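Local coordinates for Alr4995 protein (Nostoc sp., PDB 6LRF) that acts as a bifunctional enzyme, an arginine dihydrolase that also carries ornithine cyclodeaminase activity and so probably leads from arginine through ornithine to proline, at residues A72-G77 with L115-A120; L157-I162 with G186-Y191; T563-G568 with P605-Q610; V316-L321 with A330-V335. One frame throughout, in Å; residues are numbered along the deposited sequence.

Contact 1. Residues A72-G77 with L115-A120; sequences AGLVLG and LPFEGA
The backbones of 72-77 and 115-120 come almost into touch at Gly-73 and Gly-119, with Gly-73 C 3.5 Å from Gly-119 CA. A side chain on Gly-119 would have to grow toward the other segment, and its first carbon would collide with Gly-73 N; the positive phi of Gly-119 (77°) favours the same residue. One hydrogen bond seals this close part, from Ala-120 N to Gly-73 O at 3.1 Å. It is bent (136° at the hydrogen), and the donor sits well above the carbonyl plane. Beside it, Phe-117 holds CG anti to its backbone N, and the ring lies with one face over Gly-119 N of its own segment. The rim of the ring meets Leu-74, whose CB lies in the ring plane, 3.8 Å from Phe-117 CZ. The packing loosens toward the partly exposed Ala-120, where Leu-74 CD1 stays 4.4 Å from Ala-120 CB. Glu-118 turns the other way, to a salt bridge with Arg-139. The contact joins strand 73-76, an outermost strand of a small sheet within this chain, to the loop before strand 123-125; Leu-74 also packs on Leu-152 and Phe-117 on Leu-148 of helix 145-152, and both side chains touch Ala-123.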
loop_
_atom_site.group_PDB
_atom_site.type_symbol
_atom_site.label_atom_id
_atom_site.label_comp_id
_atom_site.label_asym_id
_atom_site.label_seq_id
_atom_site.Cartn_x
_atom_site.Cartn_y
_atom_site.Cartn_z
ATOM N N ALA B 72 27.086 -37.562 -26.811
ATOM C CA ALA B 72 27.022 -38.925 -27.338
ATOM C C ALA B 72 26.864 -39.938 -26.207
ATOM O O ALA B 72 26.120 -40.909 -26.314
ATOM C CB ALA B 72 28.282 -39.242 -28.171
ATOM N N GLY B 73 27.580 -39.694 -25.117
ATOM C CA GLY B 73 27.541 -40.565 -23.968
ATOM C C GLY B 73 28.674 -40.176 -23.037
ATOM O O GLY B 73 29.330 -39.159 -23.231
ATOM N N LEU B 74 28.916 -41.005 -22.036
ATOM C CA LEU B 74 29.890 -40.699 -21.005
ATOM C C LEU B 74 30.940 -41.789 -20.980
ATOM O O LEU B 74 30.608 -42.963 -20.832
ATOM C CB LEU B 74 29.197 -40.592 -19.642
ATOM C CG LEU B 74 30.153 -40.578 -18.450
ATOM C CD1 LEU B 74 30.986 -39.322 -18.471
ATOM C CD2 LEU B 74 29.359 -40.678 -17.176
ATOM N N VAL B 75 32.202 -41.408 -21.106
ATOM C CA VAL B 75 33.270 -42.383 -21.250
ATOM C C VAL B 75 34.163 -42.446 -20.011
ATOM O O VAL B 75 34.625 -41.418 -19.522
ATOM C CB VAL B 75 34.144 -42.051 -22.484
ATOM C CG1 VAL B 75 35.407 -42.920 -22.502
ATOM C CG2 VAL B 75 33.337 -42.217 -23.763
ATOM N N LEU B 76 34.419 -43.648 -19.506
ATOM C CA LEU B 76 35.471 -43.841 -18.501
ATOM C C LEU B 76 36.196 -45.159 -18.771
ATOM O O LEU B 76 35.573 -46.217 -18.728
ATOM C CB LEU B 76 34.895 -43.848 -17.080
ATOM C CG LEU B 76 35.953 -43.972 -15.972
ATOM C CD1 LEU B 76 36.953 -42.818 -16.021
ATOM C CD2 LEU B 76 35.324 -44.090 -14.595
ATOM N N GLY B 77 37.501 -45.101 -19.026
ATOM C CA GLY B 77 38.252 -46.303 -19.358
ATOM C C GLY B 77 37.724 -46.929 -20.643
ATOM O O GLY B 77 37.570 -46.252 -21.664
ATOM N N LEU B 115 14.481 -43.269 -19.234
ATOM C CA LEU B 115 15.364 -42.702 -18.227
ATOM C C LEU B 115 16.448 -41.874 -18.900
ATOM O O LEU B 115 17.547 -42.366 -19.153
ATOM C CB LEU B 115 15.976 -43.808 -17.381
ATOM C CG LEU B 115 16.640 -43.399 -16.075
ATOM C CD1 LEU B 115 15.650 -42.580 -15.277
ATOM C CD2 LEU B 115 17.035 -44.658 -15.304
ATOM N N PRO B 116 16.135 -40.615 -19.211
ATOM C CA PRO B 116 17.066 -39.785 -19.980
ATOM C C PRO B 116 18.383 -39.470 -19.264
ATOM O O PRO B 116 18.445 -39.322 -18.040
ATOM C CB PRO B 116 16.264 -38.494 -20.246
ATOM C CG PRO B 116 15.068 -38.564 -19.365
ATOM C CD PRO B 116 14.797 -40.006 -19.105
ATOM N N PHE B 117 19.437 -39.389 -20.065
ATOM C CA PHE B 117 20.782 -39.069 -19.594
ATOM C C PHE B 117 21.569 -38.580 -20.783
ATOM O O PHE B 117 21.591 -39.254 -21.810
ATOM C CB PHE B 117 21.461 -40.282 -18.983
ATOM C CG PHE B 117 22.938 -40.113 -18.800
ATOM C CD1 PHE B 117 23.432 -39.324 -17.776
ATOM C CD2 PHE B 117 23.834 -40.746 -19.655
ATOM C CE1 PHE B 117 24.794 -39.167 -17.599
ATOM C CE2 PHE B 117 25.202 -40.592 -19.489
ATOM C CZ PHE B 117 25.685 -39.802 -18.455
ATOM N N GLU B 118 22.213 -37.423 -20.684
ATOM C CA GLU B 118 22.773 -36.848 -21.905
ATOM C C GLU B 118 24.294 -36.726 -21.914
ATOM O O GLU B 118 24.860 -35.760 -22.435
ATOM C CB GLU B 118 22.093 -35.506 -22.182
ATOM C CG GLU B 118 20.596 -35.751 -22.459
ATOM C CD GLU B 118 19.885 -34.603 -23.162
ATOM O OE1 GLU B 118 20.461 -33.497 -23.261
ATOM O OE2 GLU B 118 18.737 -34.818 -23.612
ATOM N N GLY B 119 24.953 -37.745 -21.370
ATOM C CA GLY B 119 26.370 -37.960 -21.627
ATOM C C GLY B 119 27.317 -37.058 -20.872
ATOM O O GLY B 119 27.007 -36.590 -19.769
ATOM N N ALA B 120 28.480 -36.810 -21.460
ATOM C CA ALA B 120 29.481 -36.004 -20.775
ATOM C C ALA B 120 29.024 -34.550 -20.712
ATOM O O ALA B 120 29.569 -33.753 -19.953
ATOM C CB ALA B 120 30.848 -36.124 -21.467
#

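Contact 2. Residues L157-I162 with G186-Y191; sequences LSLRLI and GAFDSY
A single beta bridge, Leu-161 with Phe-188, joins the chain just beyond strand 155-160 to the turn that leads into helix 190-199, where Asp-189 is the N-cap. The firmer backbone bond runs from Ile-162 N to Ala-187 O, 3.1 Å long and nearly straight (162°). Its companion, Asp-189 N to Arg-160 O, is weak at 3.4 Å. Ile-162 holds CG1 in the crowded position between its backbone N and carbonyl carbon (chi1 58°), which lays the side chain along the turn and brings CD1 to 3.2 Å from Phe-188 O, while CG1 lies against Ala-187 O and CG2 rests against the CB of Asp-189. An alanine here would keep the backbone bond but would probably leave the turn before the helix less tightly covered, since CG1, CG2 and CD1 make these contacts. Leu-159 CB and Leu-161 CD2 each lie 3.8 Å from Phe-188 CE2, meeting the ring obliquely. Arg-160, extended from CG to NE, passes across Asp-189, with CD 3.5 Å from OD2 and the guanidinium and carboxylate planes 88° apart. The two charges do not pair directly; one water accepts from Arg-160 NH1 (2.5 Å) and donates to Asp-189 OD2 (2.6 Å). Asp-189 OD1 bonds Ser-192 OG, and the side chain caps a backbone N of the helix. Ser-192 OG also bonds Arg-160 N, so strand 155-160, which pairs with strand 132-136 at Ala-134 and Tyr-136, is tied to the first turn of helix 190-199, on which Leu-159 packs at Leu-195.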
loop_
_atom_site.group_PDB
_atom_site.type_symbol
_atom_site.label_atom_id
_atom_site.label_comp_id
_atom_site.label_asym_id
_atom_site.label_seq_id
_atom_site.Cartn_x
_atom_site.Cartn_y
_atom_site.Cartn_z
ATOM N N LEU B 157 28.755 -37.680 -7.749
ATOM C CA LEU B 157 28.259 -36.540 -6.986
ATOM C C LEU B 157 27.179 -35.796 -7.754
ATOM O O LEU B 157 27.452 -35.259 -8.824
ATOM C CB LEU B 157 29.412 -35.587 -6.668
ATOM C CG LEU B 157 30.586 -36.175 -5.895
ATOM C CD1 LEU B 157 31.589 -35.082 -5.580
ATOM C CD2 LEU B 157 30.090 -36.841 -4.622
ATOM N N SER B 158 25.958 -35.751 -7.218
ATOM C CA SER B 158 24.836 -35.164 -7.959
ATOM C C SER B 158 24.725 -33.662 -7.742
ATOM O O SER B 158 24.747 -33.197 -6.597
ATOM C CB SER B 158 23.521 -35.838 -7.556
ATOM O OG SER B 158 23.600 -37.246 -7.740
ATOM N N LEU B 159 24.590 -32.911 -8.833
ATOM C CA LEU B 159 24.407 -31.455 -8.774
ATOM C C LEU B 159 23.103 -31.070 -9.447
ATOM O O LEU B 159 22.806 -31.558 -10.552
ATOM C CB LEU B 159 25.563 -30.710 -9.459
ATOM C CG LEU B 159 26.979 -30.953 -8.947
ATOM C CD1 LEU B 159 27.984 -30.202 -9.830
ATOM C CD2 LEU B 159 27.140 -30.521 -7.493
ATOM N N ARG B 160 22.324 -30.192 -8.806
ATOM C CA ARG B 160 21.069 -29.760 -9.414
ATOM C C ARG B 160 21.215 -28.446 -10.170
ATOM O O ARG B 160 21.696 -27.446 -9.628
ATOM C CB ARG B 160 19.960 -29.616 -8.375
ATOM C CG ARG B 160 18.639 -29.266 -9.035
ATOM C CD ARG B 160 17.601 -28.801 -8.046
ATOM N NE ARG B 160 16.352 -28.551 -8.744
ATOM C CZ ARG B 160 15.266 -28.058 -8.164
ATOM N NH1 ARG B 160 15.291 -27.757 -6.874
ATOM N NH2 ARG B 160 14.166 -27.872 -8.878
ATOM N N LEU B 161 20.781 -28.470 -11.429
ATOM C CA LEU B 161 20.761 -27.302 -12.289
ATOM C C LEU B 161 19.427 -26.596 -12.143
ATOM O O LEU B 161 18.393 -27.252 -12.231
ATOM C CB LEU B 161 20.971 -27.710 -13.755
ATOM C CG LEU B 161 22.281 -28.415 -14.111
ATOM C CD1 LEU B 161 22.161 -29.124 -15.461
ATOM C CD2 LEU B 161 23.429 -27.412 -14.119
ATOM N N ILE B 162 19.449 -25.269 -11.972
ATOM C CA ILE B 162 18.225 -24.496 -11.698
ATOM C C ILE B 162 17.986 -23.338 -12.656
ATOM O O ILE B 162 16.956 -22.682 -12.582
ATOM C CB ILE B 162 18.245 -23.908 -10.280
ATOM C CG1 ILE B 162 19.477 -23.015 -10.114
ATOM C CG2 ILE B 162 18.248 -25.017 -9.244
ATOM C CD1 ILE B 162 19.542 -22.304 -8.798
ATOM N N GLY B 186 25.797 -19.465 -9.860
ATOM C CA GLY B 186 24.393 -19.125 -10.018
ATOM C C GLY B 186 23.589 -20.171 -10.768
ATOM O O GLY B 186 22.358 -20.108 -10.827
ATOM N N ALA B 187 24.276 -21.144 -11.354
ATOM C CA ALA B 187 23.587 -22.188 -12.103
ATOM C C ALA B 187 23.077 -23.308 -11.200
ATOM O O ALA B 187 22.286 -24.132 -11.639
ATOM C CB ALA B 187 24.506 -22.764 -13.190
ATOM N N PHE B 188 23.508 -23.328 -9.939
ATOM C CA PHE B 188 23.171 -24.438 -9.042
ATOM C C PHE B 188 22.323 -24.034 -7.828
ATOM O O PHE B 188 22.364 -22.882 -7.394
ATOM C CB PHE B 188 24.458 -25.105 -8.569
ATOM C CG PHE B 188 25.310 -25.625 -9.696
ATOM C CD1 PHE B 188 26.304 -24.834 -10.253
ATOM C CD2 PHE B 188 25.094 -26.892 -10.212
ATOM C CE1 PHE B 188 27.089 -25.305 -11.290
ATOM C CE2 PHE B 188 25.873 -27.369 -11.250
ATOM C CZ PHE B 188 26.871 -26.576 -11.788
ATOM N N ASP B 189 21.562 -24.974 -7.272
ATOM C CA ASP B 189 20.805 -24.667 -6.058
ATOM C C ASP B 189 21.763 -24.583 -4.862
ATOM O O ASP B 189 22.969 -24.819 -4.998
ATOM C CB ASP B 189 19.682 -25.703 -5.826
ATOM C CG ASP B 189 20.196 -27.089 -5.420
ATOM O OD1 ASP B 189 21.432 -27.306 -5.358
ATOM O OD2 ASP B 189 19.344 -27.984 -5.167
ATOM N N SER B 190 21.236 -24.259 -3.688
ATOM C CA SER B 190 22.087 -24.087 -2.520
ATOM C C SER B 190 22.755 -25.405 -2.099
ATOM O O SER B 190 23.942 -25.432 -1.756
ATOM C CB SER B 190 21.272 -23.514 -1.358
ATOM O OG SER B 190 20.517 -24.541 -0.731
ATOM N N TYR B 191 21.989 -26.493 -2.114
ATOM C CA TYR B 191 22.538 -27.817 -1.805
ATOM C C TYR B 191 23.772 -28.132 -2.671
ATOM O O TYR B 191 24.772 -28.622 -2.172
ATOM C CB TYR B 191 21.474 -28.913 -1.994
ATOM C CG TYR B 191 20.233 -28.737 -1.124
ATOM C CD1 TYR B 191 20.278 -28.983 0.253
ATOM C CD2 TYR B 191 19.017 -28.329 -1.676
ATOM C CE1 TYR B 191 19.149 -28.825 1.056
ATOM C CE2 TYR B 191 17.883 -28.172 -0.881
ATOM C CZ TYR B 191 17.958 -28.421 0.484
ATOM O OH TYR B 191 16.839 -28.262 1.281
HETATM O O HOH W 1 16.773 -27.460 -4.900
#

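Contact 3. Residues T563-G568 with P605-Q610; sequences TIRRHG and PLPDTQ
Arg-565 reaches across from the end of helix 554-567 with its chain bent at chi3 (61°), so that the guanidinium meets the carbonyl of Pro-605 edge-on. The bond from Arg-565 NH1 to Pro-605 O is 2.8 Å long (149° at the hydrogen), the acceptor lying within 2° of the guanidinium plane and the donor in the plane of the carbonyl. A second bond, from Arg-565 NE to Gly-374 O, helps to fix the rotation of the group. One residue earlier, Ile-564 crosses Leu-606 obliquely, its CB 3.8 Å from Leu-606 CD2. The same isoleucine stands about at right angles to Pro-607, whose CD is 4.0 Å from both Ile-564 CG2 and Arg-565 CG. The next atom of that proline ring, Pro-607 CG, lies 3.2 Å from the carbonyl O of Gly-568, the residue that leaves the helix with positive phi. Leu-606 to Thr-609 form a type I turn, and Pro-605 follows a cis peptide bond. In the Rossmann-fold region this places the loop after strand 594-597 between two helices: helix 554-567, through Ile-564 and Arg-565, meets the prolines of the loop, and Leu-606 also packs on Ala-527 and Val-528 of helix 524-536.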
loop_
_atom_site.group_PDB
_atom_site.type_symbol
_atom_site.label_atom_id
_atom_site.label_comp_id
_atom_site.label_asym_id
_atom_site.label_seq_id
_atom_site.Cartn_x
_atom_site.Cartn_y
_atom_site.Cartn_z
ATOM N N THR B 563 22.670 -25.201 16.412
ATOM C CA THR B 563 24.122 -25.256 16.255
ATOM C C THR B 563 24.818 -24.130 17.025
ATOM O O THR B 563 25.833 -24.351 17.695
ATOM C CB THR B 563 24.497 -25.208 14.755
ATOM O OG1 THR B 563 23.928 -26.346 14.100
ATOM C CG2 THR B 563 25.999 -25.224 14.559
ATOM N N ILE B 564 24.285 -22.914 16.937
ATOM C CA ILE B 564 24.882 -21.802 17.678
ATOM C C ILE B 564 24.734 -22.032 19.191
ATOM O O ILE B 564 25.671 -21.792 19.945
ATOM C CB ILE B 564 24.264 -20.432 17.280
ATOM C CG1 ILE B 564 24.361 -20.214 15.760
ATOM C CG2 ILE B 564 24.989 -19.286 17.989
ATOM C CD1 ILE B 564 25.783 -20.351 15.200
ATOM N N ARG B 565 23.572 -22.521 19.632
ATOM C CA ARG B 565 23.388 -22.833 21.044
ATOM C C ARG B 565 24.417 -23.898 21.472
ATOM O O ARG B 565 24.975 -23.815 22.569
ATOM C CB ARG B 565 21.949 -23.285 21.336
ATOM C CG ARG B 565 20.890 -22.164 21.170
ATOM C CD ARG B 565 19.484 -22.654 21.532
ATOM N NE ARG B 565 19.418 -23.077 22.933
ATOM C CZ ARG B 565 19.157 -22.259 23.950
ATOM N NH1 ARG B 565 18.900 -20.972 23.723
ATOM N NH2 ARG B 565 19.148 -22.727 25.193
ATOM N N ARG B 566 24.717 -24.855 20.595
ATOM C CA ARG B 566 25.701 -25.875 20.942
ATOM C C ARG B 566 27.090 -25.287 21.148
ATOM O O ARG B 566 27.763 -25.615 22.117
ATOM C CB ARG B 566 25.777 -26.970 19.884
ATOM C CG ARG B 566 26.742 -28.085 20.307
ATOM C CD ARG B 566 26.636 -29.300 19.422
ATOM N NE ARG B 566 27.057 -28.992 18.058
ATOM C CZ ARG B 566 26.240 -29.014 17.006
ATOM N NH1 ARG B 566 24.959 -29.339 17.166
ATOM N NH2 ARG B 566 26.704 -28.714 15.792
ATOM N N HIS B 567 27.515 -24.414 20.242
ATOM C CA HIS B 567 28.825 -23.765 20.357
ATOM C C HIS B 567 28.853 -22.731 21.483
ATOM O O HIS B 567 29.916 -22.447 22.036
ATOM C CB HIS B 567 29.208 -23.108 19.033
ATOM C CG HIS B 567 29.658 -24.085 17.999
ATOM N ND1 HIS B 567 30.986 -24.259 17.668
ATOM C CD2 HIS B 567 28.962 -24.965 17.240
ATOM C CE1 HIS B 567 31.086 -25.190 16.736
ATOM N NE2 HIS B 567 29.873 -25.637 16.461
ATOM N N GLY B 568 27.688 -22.158 21.794
ATOM C CA GLY B 568 27.524 -21.335 22.986
ATOM C C GLY B 568 27.511 -19.839 22.727
ATOM O O GLY B 568 27.125 -19.069 23.592
ATOM N N PRO B 605 16.193 -18.554 22.222
ATOM C CA PRO B 605 16.909 -17.717 21.245
ATOM C C PRO B 605 18.368 -18.116 21.062
ATOM O O PRO B 605 18.807 -19.143 21.595
ATOM C CB PRO B 605 16.824 -16.321 21.864
ATOM C CG PRO B 605 16.889 -16.596 23.350
ATOM C CD PRO B 605 16.143 -17.923 23.556
ATOM N N LEU B 606 19.113 -17.315 20.307
ATOM C CA LEU B 606 20.559 -17.444 20.310
ATOM C C LEU B 606 21.039 -17.125 21.717
ATOM O O LEU B 606 20.363 -16.409 22.467
ATOM C CB LEU B 606 21.206 -16.515 19.279
ATOM C CG LEU B 606 20.723 -16.800 17.853
ATOM C CD1 LEU B 606 21.241 -15.744 16.901
ATOM C CD2 LEU B 606 21.138 -18.215 17.385
ATOM N N PRO B 607 22.191 -17.686 22.106
ATOM C CA PRO B 607 22.712 -17.375 23.440
ATOM C C PRO B 607 23.150 -15.923 23.542
ATOM O O PRO B 607 23.220 -15.380 24.639
ATOM C CB PRO B 607 23.905 -18.332 23.594
ATOM C CG PRO B 607 24.219 -18.802 22.229
ATOM C CD PRO B 607 22.963 -18.732 21.420
ATOM N N ASP B 608 23.435 -15.288 22.412
ATOM C CA ASP B 608 23.845 -13.882 22.433
ATOM C C ASP B 608 22.676 -12.927 22.709
ATOM O O ASP B 608 22.883 -11.792 23.128
ATOM C CB ASP B 608 24.494 -13.494 21.103
ATOM C CG ASP B 608 25.803 -14.258 20.839
ATOM O OD1 ASP B 608 25.752 -15.470 20.522
ATOM O OD2 ASP B 608 26.878 -13.635 20.951
ATOM N N THR B 609 21.455 -13.381 22.438
ATOM C CA THR B 609 20.284 -12.510 22.489
ATOM C C THR B 609 19.939 -12.144 23.939
ATOM O O THR B 609 19.805 -13.012 24.807
ATOM C CB THR B 609 19.089 -13.169 21.783
ATOM O OG1 THR B 609 19.442 -13.414 20.414
ATOM C CG2 THR B 609 17.856 -12.242 21.793
ATOM N N GLN B 610 19.832 -10.843 24.192
ATOM C CA GLN B 610 19.529 -10.327 25.519
ATOM C C GLN B 610 18.004 -10.331 25.777
ATOM O O GLN B 610 17.265 -9.493 25.252
ATOM C CB GLN B 610 20.125 -8.918 25.663
ATOM C CG GLN B 610 19.861 -8.247 27.015
ATOM C CD GLN B 610 20.398 -9.052 28.183
ATOM O OE1 GLN B 610 19.696 -9.914 28.739
ATOM N NE2 GLN B 610 21.657 -8.789 28.556
#

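Contact 4. Residues V316-L321 with A330-V335; sequences VLNFNL and AAEVKV
With CG of Asn-318 in the crowded position between its backbone N and carbonyl carbon (chi1 55°), and CG of Glu-332 anti to the carbonyl carbon (chi1 -84°), the two side chains cross obliquely on one face of the sheet. Asn-318 ND2 gives a hydrogen bond of 3.0 Å to Glu-332 OE1, arriving from above the carboxylate plane (50° out of it), while Glu-332 OE2 forms a salt bridge with Arg-289. An alanine at the asparagine's place would lose this amide bond and would probably leave the carboxylate less firmly held. The strands form an antiparallel beta hairpin, and a classic bulge interrupts it, Leu-317 and Asn-318 both turning their N-H to one carbonyl. Leu-317 N lies 2.7 Å from Glu-332 O. The bond from Asn-318 N to Glu-332 O is weak, at 3.4 Å. Beyond the bulge Asn-320 and Ala-330 pair regularly, with Asn-320 N 2.8 Å from Ala-330 O. Leu-317 crosses Lys-334 obliquely, its CD1 3.9 Å from Lys-334 CB; the lysine's NZ goes to Asp-143. On the face opposite the amide bond, Phe-319 CD1 lies 3.9 Å from Ala-331 CB, and the Phe-319 ring meets its counterpart, Phe-319 of the second subunit.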
loop_
_atom_site.group_PDB
_atom_site.type_symbol
_atom_site.label_atom_id
_atom_site.label_comp_id
_atom_site.label_asym_id
_atom_site.label_seq_id
_atom_site.Cartn_x
_atom_site.Cartn_y
_atom_site.Cartn_z
ATOM N N VAL B 316 5.324 -41.951 -10.151
ATOM C CA VAL B 316 4.085 -42.526 -9.632
ATOM C C VAL B 316 4.003 -43.992 -10.077
ATOM O O VAL B 316 3.900 -44.280 -11.255
ATOM C CB VAL B 316 2.841 -41.745 -10.100
ATOM C CG1 VAL B 316 1.590 -42.312 -9.439
ATOM C CG2 VAL B 316 2.994 -40.261 -9.783
ATOM N N LEU B 317 4.084 -44.920 -9.137
ATOM C CA LEU B 317 4.120 -46.332 -9.494
ATOM C C LEU B 317 2.738 -46.897 -9.799
ATOM O O LEU B 317 2.603 -47.843 -10.584
ATOM C CB LEU B 317 4.771 -47.128 -8.377
ATOM C CG LEU B 317 6.193 -46.619 -8.149
ATOM C CD1 LEU B 317 6.884 -47.426 -7.073
ATOM C CD2 LEU B 317 6.968 -46.656 -9.469
ATOM N N ASN B 318 1.711 -46.323 -9.178
ATOM C CA ASN B 318 0.351 -46.782 -9.409
ATOM C C ASN B 318 -0.682 -45.839 -8.817
ATOM O O ASN B 318 -0.388 -45.040 -7.930
ATOM C CB ASN B 318 0.151 -48.186 -8.829
ATOM C CG ASN B 318 0.507 -48.264 -7.365
ATOM O OD1 ASN B 318 -0.261 -47.828 -6.507
ATOM N ND2 ASN B 318 1.685 -48.817 -7.065
ATOM N N PHE B 319 -1.905 -45.955 -9.308
ATOM C CA PHE B 319 -3.006 -45.125 -8.848
ATOM C C PHE B 319 -4.262 -45.978 -8.802
ATOM O O PHE B 319 -4.664 -46.548 -9.821
ATOM C CB PHE B 319 -3.198 -43.930 -9.779
ATOM C CG PHE B 319 -4.113 -42.881 -9.243
ATOM C CD1 PHE B 319 -3.605 -41.781 -8.575
ATOM C CD2 PHE B 319 -5.486 -42.984 -9.418
ATOM C CE1 PHE B 319 -4.444 -40.801 -8.075
ATOM C CE2 PHE B 319 -6.338 -42.006 -8.912
ATOM C CZ PHE B 319 -5.812 -40.916 -8.242
ATOM N N ASN B 320 -4.861 -46.091 -7.620
ATOM C CA ASN B 320 -6.151 -46.754 -7.482
ATOM C C ASN B 320 -7.256 -45.711 -7.307
ATOM O O ASN B 320 -7.304 -45.011 -6.296
ATOM C CB ASN B 320 -6.130 -47.734 -6.306
ATOM C CG ASN B 320 -5.209 -48.926 -6.557
ATOM O OD1 ASN B 320 -4.376 -48.910 -7.472
ATOM N ND2 ASN B 320 -5.354 -49.968 -5.742
ATOM N N LEU B 321 -8.109 -45.602 -8.319
ATOM C CA LEU B 321 -9.174 -44.606 -8.361
ATOM C C LEU B 321 -10.404 -45.011 -7.558
ATOM O O LEU B 321 -10.977 -46.065 -7.801
ATOM C CB LEU B 321 -9.609 -44.354 -9.807
ATOM C CG LEU B 321 -10.734 -43.321 -9.950
ATOM C CD1 LEU B 321 -10.243 -41.923 -9.541
ATOM C CD2 LEU B 321 -11.313 -43.319 -11.370
ATOM N N ALA B 330 -5.936 -43.990 -3.838
ATOM C CA ALA B 330 -4.620 -44.262 -3.258
ATOM C C ALA B 330 -3.563 -44.237 -4.341
ATOM O O ALA B 330 -3.789 -44.714 -5.448
ATOM C CB ALA B 330 -4.608 -45.606 -2.539
ATOM N N ALA B 331 -2.400 -43.686 -4.022
ATOM C CA ALA B 331 -1.292 -43.701 -4.967
ATOM C C ALA B 331 0.009 -44.144 -4.282
ATOM O O ALA B 331 0.230 -43.878 -3.100
ATOM C CB ALA B 331 -1.130 -42.332 -5.614
ATOM N N GLU B 332 0.857 -44.851 -5.020
ATOM C CA GLU B 332 2.176 -45.200 -4.513
ATOM C C GLU B 332 3.190 -44.488 -5.377
ATOM O O GLU B 332 3.108 -44.504 -6.605
ATOM C CB GLU B 332 2.388 -46.711 -4.494
ATOM C CG GLU B 332 1.812 -47.339 -3.218
ATOM C CD GLU B 332 1.655 -48.855 -3.280
ATOM O OE1 GLU B 332 2.275 -49.495 -4.161
ATOM O OE2 GLU B 332 0.903 -49.403 -2.438
ATOM N N VAL B 333 4.117 -43.811 -4.718
ATOM C CA VAL B 333 5.043 -42.918 -5.400
ATOM C C VAL B 333 6.473 -43.246 -4.969
ATOM O O VAL B 333 6.759 -43.336 -3.779
ATOM C CB VAL B 333 4.720 -41.430 -5.085
ATOM C CG1 VAL B 333 5.717 -40.498 -5.746
ATOM C CG2 VAL B 333 3.289 -41.077 -5.538
ATOM N N LYS B 334 7.364 -43.453 -5.929
ATOM C CA LYS B 334 8.771 -43.629 -5.593
ATOM C C LYS B 334 9.414 -42.248 -5.566
ATOM O O LYS B 334 9.372 -41.521 -6.548
ATOM C CB LYS B 334 9.474 -44.552 -6.592
ATOM C CG LYS B 334 10.881 -44.982 -6.171
ATOM C CD LYS B 334 11.501 -45.948 -7.181
ATOM C CE LYS B 334 11.766 -45.282 -8.534
ATOM N NZ LYS B 334 12.882 -44.306 -8.447
ATOM N N VAL B 335 9.980 -41.887 -4.424
ATOM C CA VAL B 335 10.644 -40.599 -4.260
ATOM C C VAL B 335 12.151 -40.811 -4.311
ATOM O O VAL B 335 12.654 -41.722 -3.664
ATOM C CB VAL B 335 10.281 -39.937 -2.917
ATOM C CG1 VAL B 335 10.875 -38.541 -2.838
ATOM C CG2 VAL B 335 8.769 -39.903 -2.719
#

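Overall arrangement
Followed from the N terminus, the contacts come strictly in series, each loop closing before the next opens, with none nested and none crossing. Contact 1 closes 37 residues within the GME-family region, and contact 2 closes 23 more there, the two centres about 19 Å apart. Contact 4 spans a hairpin of only eight intervening residues in the LOR/SDH region, yet its strands belong to the same six-stranded sheet as strand 155-160 of contact 2. That sheet thus holds strands from both sequence regions. Contact 3 closes 36 residues in the Rossmann-fold region, its centre about 48 Å from that of contact 1, on the opposite side of the chain's centre. Contacts 1 and 4 both touch the second subunit.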